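Local coordinates for protein aminoglycoside-O-phosphotransferase VIII (Streptomyces rimosus, PDB 4H05) that transfers phosphate from ATP to the 3'-hydroxyl of aminoglycoside antibiotics, a kinase reaction that underlies antibiotic resistance, at residues L65-E70 and C131-S136; A102-E107 and V196-R201; R216-S221 and A264-L269. All blocks are in the same frame, centred on the assembly; numbering follows the deposited sequence.

Contact 1. Residues L65-E70 and C131-S136; sequences LVWLAE and CPFDRS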
loop_
_atom_site.group_PDB
_atom_site.type_symbol
_atom_site.label_atom_id
_atom_site.label_comp_id
_atom_site.label_asym_id
_atom_site.label_seq_id
_atom_site.Cartn_x
_atom_site.Cartn_y
_atom_site.Cartn_z
ATOM N N LEU A 65 -4.242 -9.122 -6.274
ATOM C CA LEU A 65 -3.047 -9.205 -7.145
ATOM C C LEU A 65 -3.312 -9.845 -8.554
ATOM O O LEU A 65 -2.736 -9.449 -9.635
ATOM C CB LEU A 65 -1.981 -9.996 -6.366
ATOM C CG LEU A 65 -0.633 -9.464 -5.847
ATOM C CD1 LEU A 65 -0.371 -8.048 -5.670
ATOM C CD2 LEU A 65 -0.174 -10.147 -4.585
ATOM N N VAL A 66 -4.085 -10.900 -8.538
ATOM C CA VAL A 66 -4.441 -11.656 -9.718
ATOM C C VAL A 66 -5.324 -10.822 -10.599
ATOM O O VAL A 66 -5.204 -10.823 -11.822
ATOM C CB VAL A 66 -5.220 -12.947 -9.269
ATOM C CG1 VAL A 66 -5.899 -13.572 -10.441
ATOM C CG2 VAL A 66 -4.319 -14.010 -8.580
ATOM N N TRP A 67 -6.270 -10.101 -9.981
ATOM C CA TRP A 67 -7.134 -9.279 -10.787
ATOM C C TRP A 67 -6.382 -8.117 -11.384
ATOM O O TRP A 67 -6.484 -7.860 -12.592
ATOM C CB TRP A 67 -8.335 -8.843 -10.003
ATOM C CG TRP A 67 -9.187 -7.901 -10.712
ATOM C CD1 TRP A 67 -10.197 -8.200 -11.625
ATOM C CD2 TRP A 67 -9.139 -6.453 -10.636
ATOM N NE1 TRP A 67 -10.818 -7.076 -12.042
ATOM C CE2 TRP A 67 -10.207 -5.971 -11.531
ATOM C CE3 TRP A 67 -8.361 -5.540 -9.950
ATOM C CZ2 TRP A 67 -10.459 -4.615 -11.730
ATOM C CZ3 TRP A 67 -8.649 -4.183 -10.110
ATOM C CH2 TRP A 67 -9.665 -3.726 -11.018
ATOM N N LEU A 68 -5.543 -7.476 -10.587
ATOM C CA LEU A 68 -4.677 -6.453 -11.121
ATOM C C LEU A 68 -3.786 -6.844 -12.342
ATOM O O LEU A 68 -3.580 -6.074 -13.297
ATOM C CB LEU A 68 -3.840 -5.896 -9.997
ATOM C CG LEU A 68 -4.148 -4.606 -9.224
ATOM C CD1 LEU A 68 -5.325 -3.721 -9.587
ATOM C CD2 LEU A 68 -3.951 -4.788 -7.725
ATOM N N ALA A 69 -3.232 -8.007 -12.310
ATOM C CA ALA A 69 -2.432 -8.516 -13.428
ATOM C C ALA A 69 -3.353 -8.652 -14.596
ATOM O O ALA A 69 -2.978 -8.331 -15.683
ATOM C CB ALA A 69 -1.798 -9.905 -13.117
ATOM N N GLU A 70 -4.585 -9.132 -14.402
ATOM C CA GLU A 70 -5.352 -9.378 -15.597
ATOM C C GLU A 70 -5.707 -8.036 -16.165
ATOM O O GLU A 70 -5.640 -7.869 -17.359
ATOM C CB GLU A 70 -6.527 -10.349 -15.427
ATOM C CG GLU A 70 -7.905 -9.718 -15.596
ATOM C CD GLU A 70 -8.479 -9.828 -16.985
ATOM O OE1 GLU A 70 -9.507 -9.123 -17.162
ATOM O OE2 GLU A 70 -7.996 -10.625 -17.864
ATOM N N CYS A 131 -14.416 -3.378 -11.065
ATOM C CA CYS A 131 -13.489 -3.794 -10.028
ATOM C C CYS A 131 -14.269 -4.591 -9.026
ATOM O O CYS A 131 -15.261 -4.128 -8.541
ATOM C CB CYS A 131 -12.883 -2.572 -9.338
ATOM S SG CYS A 131 -11.761 -3.075 -8.017
ATOM N N PRO A 132 -13.822 -5.795 -8.685
ATOM C CA PRO A 132 -14.633 -6.464 -7.651
ATOM C C PRO A 132 -14.478 -5.964 -6.220
ATOM O O PRO A 132 -15.148 -6.452 -5.337
ATOM C CB PRO A 132 -14.180 -7.944 -7.695
ATOM C CG PRO A 132 -13.241 -8.060 -8.839
ATOM C CD PRO A 132 -12.932 -6.696 -9.411
ATOM N N PHE A 133 -13.546 -5.078 -5.949
ATOM C CA PHE A 133 -13.174 -4.928 -4.551
ATOM C C PHE A 133 -13.677 -3.583 -4.177
ATOM O O PHE A 133 -13.536 -2.690 -4.946
ATOM C CB PHE A 133 -11.670 -5.059 -4.369
ATOM C CG PHE A 133 -11.123 -6.324 -4.945
ATOM C CD1 PHE A 133 -11.407 -7.544 -4.349
ATOM C CD2 PHE A 133 -10.419 -6.298 -6.135
ATOM C CE1 PHE A 133 -10.971 -8.702 -4.910
ATOM C CE2 PHE A 133 -10.012 -7.449 -6.737
ATOM C CZ PHE A 133 -10.279 -8.656 -6.132
ATOM N N ASP A 134 -14.186 -3.448 -2.969
ATOM C CA ASP A 134 -14.747 -2.219 -2.474
ATOM C C ASP A 134 -13.849 -1.770 -1.300
ATOM O O ASP A 134 -13.744 -2.466 -0.308
ATOM C CB ASP A 134 -16.167 -2.570 -1.889
ATOM C CG ASP A 134 -17.013 -1.369 -1.581
ATOM O OD1 ASP A 134 -16.597 -0.215 -1.772
ATOM O OD2 ASP A 134 -18.144 -1.586 -1.126
ATOM N N ARG A 135 -13.252 -0.580 -1.372
ATOM C CA ARG A 135 -12.670 0.043 -0.218
ATOM C C ARG A 135 -13.212 1.474 0.014
ATOM O O ARG A 135 -12.458 2.425 0.391
ATOM C CB ARG A 135 -11.141 0.069 -0.382
ATOM C CG ARG A 135 -10.419 0.089 0.978
ATOM C CD ARG A 135 -9.371 1.219 1.022
ATOM N NE ARG A 135 -8.765 1.241 2.358
ATOM C CZ ARG A 135 -8.034 2.230 2.861
ATOM N NH1 ARG A 135 -7.751 3.314 2.165
ATOM N NH2 ARG A 135 -7.603 2.138 4.100
ATOM N N SER A 136 -14.509 1.663 -0.222
ATOM C CA SER A 136 -15.103 2.983 -0.101
ATOM C C SER A 136 -15.341 3.349 1.345
ATOM O O SER A 136 -15.084 2.544 2.239
ATOM C CB SER A 136 -16.417 3.055 -0.868
ATOM O OG SER A 136 -17.276 2.083 -0.397
#
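Cys131 SG accepts the backbone N-H of Phe133 and also lies beside the indole of Trp67. The contact bridges the two lobes of a protein-kinase-like fold. Trp67 lies on helix 54-71, which packs on the five-stranded antiparallel sheet. Its partners belong to the loop between helices 109-124 and 137-150. The bond from Phe133 N to Cys131 SG is long, 3.4 Å, but nearly straight at 168°. Cys131, Pro132 and Phe133 all reach the Trp67 ring. The sulfur-aromatic contact is oblique, with Cys131 SG 4.2 Å from the centroid of the six-membered ring of Trp67. Cys131 CA also touches the ring, 3.6 Å from Trp67 CZ2. Pro132 takes the other half of the indole. Its CD sits over the face of the five-membered ring in a CH-pi contact, 3.6 Å from the centroid. Trp67 carries its ring out from the helix toward the loop, with CG anti to the backbone N (chi1 174°). Phe133 then turns an edge toward the indole face in an offset edge-to-face pair, the planes 80° apart. Other residues of helix 54-71, Glu63 and Arg64, also touch Phe133. Further along the loop, Asp134 OD1 accepts from Ser136 OG and Ser136 N, an Asx turn, both on one face of its carboxylate. On the Phe133 edge, atom CE2 lies 3.9 Å from Trp67 CB, and that CB is near the plane of the phenyl ring.

Contact 2. Residues A102-E107 and V196-R201; sequences ARWPRE and VLLDPR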
loop_
_atom_site.group_PDB
_atom_site.type_symbol
_atom_site.label_atom_id
_atom_site.label_comp_id
_atom_site.label_asym_id
_atom_site.label_seq_id
_atom_site.Cartn_x
_atom_site.Cartn_y
_atom_site.Cartn_z
ATOM N N ALA A 102 13.631 4.094 -1.760
ATOM C CA ALA A 102 15.086 4.108 -1.612
ATOM C C ALA A 102 15.546 5.544 -1.854
ATOM O O ALA A 102 14.760 6.383 -2.304
ATOM C CB ALA A 102 15.761 3.157 -2.587
ATOM N N ARG A 103 16.806 5.826 -1.511
ATOM C CA ARG A 103 17.416 7.114 -1.838
ATOM C C ARG A 103 17.850 7.014 -3.310
ATOM O O ARG A 103 18.756 6.287 -3.656
ATOM C CB ARG A 103 18.613 7.417 -0.910
ATOM C CG ARG A 103 19.258 8.802 -1.139
ATOM C CD ARG A 103 20.413 9.209 -0.178
ATOM N NE ARG A 103 21.395 8.162 0.150
ATOM C CZ ARG A 103 22.189 7.538 -0.729
ATOM N NH1 ARG A 103 22.126 7.799 -2.032
ATOM N NH2 ARG A 103 23.045 6.610 -0.307
ATOM N N TRP A 104 17.181 7.737 -4.175
ATOM C CA TRP A 104 17.455 7.673 -5.566
ATOM C C TRP A 104 18.495 8.732 -5.934
ATOM O O TRP A 104 18.538 9.805 -5.296
ATOM C CB TRP A 104 16.149 7.899 -6.342
ATOM C CG TRP A 104 15.311 6.671 -6.535
ATOM C CD1 TRP A 104 14.467 6.076 -5.594
ATOM C CD2 TRP A 104 15.214 5.817 -7.726
ATOM N NE1 TRP A 104 13.923 4.937 -6.079
ATOM C CE2 TRP A 104 14.318 4.724 -7.365
ATOM C CE3 TRP A 104 15.767 5.845 -9.006
ATOM C CZ2 TRP A 104 13.972 3.722 -8.269
ATOM C CZ3 TRP A 104 15.416 4.853 -9.912
ATOM C CH2 TRP A 104 14.541 3.797 -9.551
ATOM N N PRO A 105 19.302 8.481 -6.999
ATOM C CA PRO A 105 20.130 9.557 -7.525
ATOM C C PRO A 105 19.304 10.805 -7.736
ATOM O O PRO A 105 18.238 10.765 -8.341
ATOM C CB PRO A 105 20.641 9.001 -8.858
ATOM C CG PRO A 105 20.762 7.560 -8.582
ATOM C CD PRO A 105 19.536 7.236 -7.755
ATOM N N ARG A 106 19.818 11.910 -7.210
ATOM C CA ARG A 106 19.165 13.196 -7.260
ATOM C C ARG A 106 18.592 13.550 -8.621
ATOM O O ARG A 106 17.529 14.115 -8.737
ATOM C CB ARG A 106 20.168 14.251 -6.741
ATOM C CG ARG A 106 20.231 15.547 -7.519
ATOM C CD ARG A 106 21.472 16.394 -7.148
ATOM N NE ARG A 106 21.080 17.803 -7.160
ATOM C CZ ARG A 106 20.409 18.386 -6.168
ATOM N NH1 ARG A 106 20.109 17.689 -5.065
ATOM N NH2 ARG A 106 20.064 19.674 -6.268
ATOM N N GLU A 107 19.298 13.191 -9.680
ATOM C CA GLU A 107 18.881 13.561 -11.021
ATOM C C GLU A 107 17.769 12.662 -11.451
ATOM O O GLU A 107 17.371 12.737 -12.600
ATOM C CB GLU A 107 20.007 13.367 -12.060
ATOM C CG GLU A 107 21.437 13.335 -11.533
ATOM C CD GLU A 107 21.817 12.011 -10.877
ATOM O OE1 GLU A 107 21.465 11.891 -9.680
ATOM O OE2 GLU A 107 22.463 11.115 -11.520
ATOM N N VAL A 196 5.910 0.807 -4.337
ATOM C CA VAL A 196 6.138 0.951 -5.791
ATOM C C VAL A 196 7.626 0.770 -6.094
ATOM O O VAL A 196 8.519 1.411 -5.494
ATOM C CB VAL A 196 5.704 2.317 -6.305
ATOM C CG1 VAL A 196 5.810 2.393 -7.822
ATOM C CG2 VAL A 196 4.283 2.626 -5.874
ATOM N N LEU A 197 7.885 -0.172 -6.970
ATOM C CA LEU A 197 9.235 -0.469 -7.327
ATOM C C LEU A 197 9.405 -0.050 -8.780
ATOM O O LEU A 197 8.444 -0.009 -9.557
ATOM C CB LEU A 197 9.503 -1.958 -7.155
ATOM C CG LEU A 197 9.857 -2.441 -5.732
ATOM C CD1 LEU A 197 8.679 -3.193 -5.238
ATOM C CD2 LEU A 197 11.037 -3.368 -5.606
ATOM N N LEU A 198 10.619 0.294 -9.126
ATOM C CA LEU A 198 10.881 0.775 -10.421
ATOM C C LEU A 198 12.273 0.411 -10.977
ATOM O O LEU A 198 13.229 0.061 -10.263
ATOM C CB LEU A 198 10.641 2.289 -10.490
ATOM C CG LEU A 198 10.133 3.368 -9.564
ATOM C CD1 LEU A 198 9.111 4.243 -10.289
ATOM C CD2 LEU A 198 9.751 2.943 -8.143
ATOM N N ASP A 199 12.388 0.473 -12.283
ATOM C CA ASP A 199 13.646 0.024 -12.907
ATOM C C ASP A 199 14.717 1.087 -12.542
ATOM O O ASP A 199 14.443 2.270 -12.693
ATOM C CB ASP A 199 13.399 -0.081 -14.419
ATOM C CG ASP A 199 14.658 -0.379 -15.203
ATOM O OD1 ASP A 199 14.792 -1.500 -15.648
ATOM O OD2 ASP A 199 15.502 0.496 -15.307
ATOM N N PRO A 200 15.888 0.697 -12.038
ATOM C CA PRO A 200 16.865 1.757 -11.640
ATOM C C PRO A 200 17.411 2.594 -12.805
ATOM O O PRO A 200 17.844 3.735 -12.604
ATOM C CB PRO A 200 18.003 1.013 -10.912
ATOM C CG PRO A 200 17.553 -0.411 -10.793
ATOM C CD PRO A 200 16.242 -0.638 -11.519
ATOM N N ARG A 201 17.282 2.096 -14.027
ATOM C CA ARG A 201 17.747 2.831 -15.184
ATOM C C ARG A 201 16.688 3.688 -15.772
ATOM O O ARG A 201 16.959 4.823 -16.077
ATOM C CB ARG A 201 18.251 1.834 -16.203
ATOM C CG ARG A 201 19.028 2.416 -17.369
ATOM C CD ARG A 201 19.169 1.339 -18.457
ATOM N NE ARG A 201 18.755 1.997 -19.660
ATOM C CZ ARG A 201 17.854 1.587 -20.548
ATOM N NH1 ARG A 201 17.287 0.395 -20.496
ATOM N NH2 ARG A 201 17.589 2.392 -21.580
#
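Trp104 reaches from the loop before helix 109-124 to the end of strand 196-198, where it meets Leu198, Asp199 and Pro200. The strand is the middle one of a three-stranded antiparallel sheet, between strands 98-99 and 205-208. It follows directly on Asn195, a predicted magnesium ligand; the side chains of Leu198 and Asn195 are about 9 Å apart. At the start of the side chain, CB of Trp104 points toward the strand. The first torsion (chi1 -85°) sets CG opposite the carbonyl carbon, and the long axis of the indole then runs across to the strand. Next comes the five-membered ring, whose NE1 gives its hydrogen to Pro99 O. This bond uses the one polar atom of the side chain. Along the benzene half, CZ2 touches Leu198 CG at 4.1 Å. CH2 is the main point of contact. It lies 3.5 Å from Asp199 O, which meets the ring at its edge and in its plane. Leu198 O is also near the ring plane, 4.0 Å from the same CH2. Pro200 comes in obliquely, its CA 3.7 Å from Trp104 CH2. The neighbouring CZ3 is 3.8 Å from Pro200 O. Past the strand, Asp199 OD2 accepts from Arg201 N at 2.7 Å, forming an Asx turn, and it also takes Thr202 N. Arg98 adds a cation-pi contact to the indole, and Val112 of helix 109-124 touches it too. The C-H edge of an indole is weakly positive, so the carbonyl oxygens of Leu198 and Asp199 probably suit this edge electrostatically as well as by shape.

Contact 3. Residues R216-S221 and A264-L269; sequences RADRHS and AFYRLL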
loop_
_atom_site.group_PDB
_atom_site.type_symbol
_atom_site.label_atom_id
_atom_site.label_comp_id
_atom_site.label_asym_id
_atom_site.label_seq_id
_atom_site.Cartn_x
_atom_site.Cartn_y
_atom_site.Cartn_z
ATOM N N ARG A 216 -12.413 0.096 -4.936
ATOM C CA ARG A 216 -12.917 1.409 -5.228
ATOM C C ARG A 216 -12.993 2.325 -4.002
ATOM O O ARG A 216 -13.353 1.924 -2.852
ATOM C CB ARG A 216 -14.199 1.344 -6.024
ATOM C CG ARG A 216 -15.365 0.686 -5.404
ATOM C CD ARG A 216 -16.250 -0.025 -6.467
ATOM N NE ARG A 216 -17.118 -0.966 -5.762
ATOM C CZ ARG A 216 -18.028 -0.558 -4.889
ATOM N NH1 ARG A 216 -18.223 0.754 -4.690
ATOM N NH2 ARG A 216 -18.743 -1.452 -4.211
ATOM N N ALA A 217 -12.576 3.554 -4.251
ATOM C CA ALA A 217 -12.551 4.600 -3.261
ATOM C C ALA A 217 -12.290 5.939 -3.963
ATOM O O ALA A 217 -12.062 6.010 -5.161
ATOM C CB ALA A 217 -11.459 4.363 -2.226
ATOM N N ASP A 218 -12.396 7.009 -3.217
ATOM C CA ASP A 218 -12.057 8.307 -3.796
ATOM C C ASP A 218 -10.654 8.255 -4.213
ATOM O O ASP A 218 -9.799 7.948 -3.391
ATOM C CB ASP A 218 -12.159 9.397 -2.726
ATOM C CG ASP A 218 -12.285 10.789 -3.324
ATOM O OD1 ASP A 218 -11.291 11.222 -3.910
ATOM O OD2 ASP A 218 -13.376 11.416 -3.185
ATOM N N ARG A 219 -10.373 8.631 -5.440
ATOM C CA ARG A 219 -8.986 8.819 -5.847
ATOM C C ARG A 219 -8.148 9.570 -4.842
ATOM O O ARG A 219 -6.925 9.313 -4.771
ATOM C CB ARG A 219 -8.891 9.545 -7.198
ATOM C CG ARG A 219 -9.300 11.040 -7.131
ATOM C CD ARG A 219 -9.428 11.705 -8.469
ATOM N NE ARG A 219 -10.499 11.135 -9.245
ATOM C CZ ARG A 219 -10.370 10.465 -10.389
ATOM N NH1 ARG A 219 -9.201 10.236 -10.957
ATOM N NH2 ARG A 219 -11.459 10.017 -10.967
ATOM N N HIS A 220 -8.713 10.506 -4.077
ATOM C CA HIS A 220 -7.892 11.208 -3.047
ATOM C C HIS A 220 -7.358 10.256 -2.011
ATOM O O HIS A 220 -6.373 10.534 -1.290
ATOM C CB HIS A 220 -8.652 12.411 -2.436
ATOM C CG HIS A 220 -8.930 13.511 -3.434
ATOM N ND1 HIS A 220 -8.157 14.633 -3.513
ATOM C CD2 HIS A 220 -9.831 13.600 -4.449
ATOM C CE1 HIS A 220 -8.575 15.386 -4.541
ATOM N NE2 HIS A 220 -9.625 14.786 -5.076
ATOM N N SER A 221 -7.929 9.065 -1.903
ATOM C CA SER A 221 -7.305 8.110 -0.948
ATOM C C SER A 221 -5.889 7.733 -1.365
ATOM O O SER A 221 -5.105 7.256 -0.531
ATOM C CB SER A 221 -8.135 6.807 -0.864
ATOM O OG SER A 221 -8.311 6.300 -2.183
ATOM N N ALA A 264 -6.621 15.988 3.348
ATOM C CA ALA A 264 -6.571 16.020 4.808
ATOM C C ALA A 264 -7.366 14.852 5.391
ATOM O O ALA A 264 -6.852 14.126 6.248
ATOM C CB ALA A 264 -6.991 17.379 5.362
ATOM N N PHE A 265 -8.530 14.591 4.800
ATOM C CA PHE A 265 -9.399 13.548 5.265
ATOM C C PHE A 265 -8.767 12.201 5.052
ATOM O O PHE A 265 -8.769 11.396 5.941
ATOM C CB PHE A 265 -10.758 13.555 4.593
ATOM C CG PHE A 265 -11.630 12.430 5.082
ATOM C CD1 PHE A 265 -12.300 12.528 6.282
ATOM C CD2 PHE A 265 -11.698 11.243 4.388
ATOM C CE1 PHE A 265 -13.054 11.492 6.765
ATOM C CE2 PHE A 265 -12.464 10.203 4.826
ATOM C CZ PHE A 265 -13.142 10.306 6.035
ATOM N N TYR A 266 -8.126 11.979 3.925
ATOM C CA TYR A 266 -7.578 10.644 3.659
ATOM C C TYR A 266 -6.250 10.427 4.343
ATOM O O TYR A 266 -5.892 9.295 4.669
ATOM C CB TYR A 266 -7.605 10.314 2.129
ATOM C CG TYR A 266 -9.038 10.069 1.623
ATOM C CD1 TYR A 266 -9.714 8.895 1.958
ATOM C CD2 TYR A 266 -9.718 11.001 0.874
ATOM C CE1 TYR A 266 -10.995 8.677 1.574
ATOM C CE2 TYR A 266 -11.052 10.775 0.465
ATOM C CZ TYR A 266 -11.668 9.635 0.892
ATOM O OH TYR A 266 -12.914 9.393 0.571
ATOM N N ARG A 267 -5.555 11.504 4.709
ATOM C CA ARG A 267 -4.426 11.384 5.607
ATOM C C ARG A 267 -4.884 10.981 7.017
ATOM O O ARG A 267 -4.181 10.233 7.689
ATOM C CB ARG A 267 -3.597 12.699 5.726
ATOM C CG ARG A 267 -2.543 13.020 4.649
ATOM C CD ARG A 267 -1.577 14.189 5.089
ATOM N NE ARG A 267 -2.015 15.239 4.214
ATOM C CZ ARG A 267 -2.698 16.332 4.493
ATOM N NH1 ARG A 267 -2.899 16.769 5.707
ATOM N NH2 ARG A 267 -3.133 17.028 3.457
ATOM N N LEU A 268 -6.003 11.540 7.474
ATOM C CA LEU A 268 -6.568 11.226 8.783
ATOM C C LEU A 268 -7.117 9.806 8.815
ATOM O O LEU A 268 -6.828 8.997 9.738
ATOM C CB LEU A 268 -7.693 12.231 9.144
ATOM C CG LEU A 268 -8.546 11.857 10.334
ATOM C CD1 LEU A 268 -7.737 11.806 11.655
ATOM C CD2 LEU A 268 -9.776 12.818 10.371
ATOM N N LEU A 269 -7.856 9.455 7.777
ATOM C CA LEU A 269 -8.291 8.031 7.712
ATOM C C LEU A 269 -7.162 7.024 7.898
ATOM O O LEU A 269 -7.318 5.955 8.563
ATOM C CB LEU A 269 -9.037 7.776 6.401
ATOM C CG LEU A 269 -9.581 6.364 6.192
ATOM C CD1 LEU A 269 -10.625 6.055 7.279
ATOM C CD2 LEU A 269 -10.124 6.203 4.748
HETATM O O HOH W 1 -14.189 11.452 -0.753
HETATM O O HOH W 2 -13.323 6.805 -0.569
#
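The turn from strand 215-218 into helix 220-230 is the site of this contact, and Tyr266 of helix 260-270 lies across it. The predicted catalytic base Asp190 is about 9 Å from Ser221, side chain to side chain. The Tyr266 ring is sandwiched. Over one face sits the backbone N of Ser221, 3.7 Å above the plane and toward the rim. The opposite face is covered by CD2 of Phe265, from the same helix as Tyr266. His220 approaches the ring obliquely, its CB 3.8 Å from Tyr266 CD2. At the far end, Asp218 and Tyr266 cross at about a right angle, and Asp218 CB is 3.4 Å from Tyr266 OH. Their polar groups are joined through two waters. Tyr266 OH donates to water 1 at 2.8 Å. That water passes a hydrogen on to Asp218 OD2, 2.6 Å away. Water 2 donates to Tyr266 OH at 2.9 Å. It accepts in turn from Asp218 N, at 2.8 Å. The buried hydroxyl is thus both donor and acceptor, and the directions of its bonds are set. Asp218 OD2 has further partners in Lys262 NZ, a salt bridge, and Asp183 N, so much of its negative charge is probably balanced. Asp218 O is also gripped twice, by Ser221 N and Ser221 OG, from opposite faces of its plane. Ser221 OG reaches this oxygen with chi1 53°, which places OG between the backbone N and the carbonyl carbon. A cap on His220 N by Asp218 OD1 is less sure, because the position of OD1 is uncertain. The strand, the turn closed by the two Ser221 bonds to Asp218 O, and the helix start form a strand-turn-helix in the helical carboxy-terminal lobe of this kinase-like fold.

How the contacts relate
Contact 3 is buried; contacts 1 and 2 are partly buried, each with an exposed proline at its border. Contact 1 spans the lobes, contact 3 lies within the helical one, and contact 2 joins the loop before helix 109-124 to the three-stranded sheet 98-99, 196-198 and 205-208. Contacts 1 and 3 meet: backbone bonds probably link Phe133 O to Arg216 N and Arg135 N to Arg216 O, setting loop 131-136 beside strand 215-218. Contact 2 touches neither, its nearest atoms about 10 Å from contact 1 and 12 Å from contact 3. Each centres on one aromatic residue. Trp67 meets sulfur and ring carbons, Trp104 meets backbone carbonyls at its edge, and Tyr266 adds ordered water.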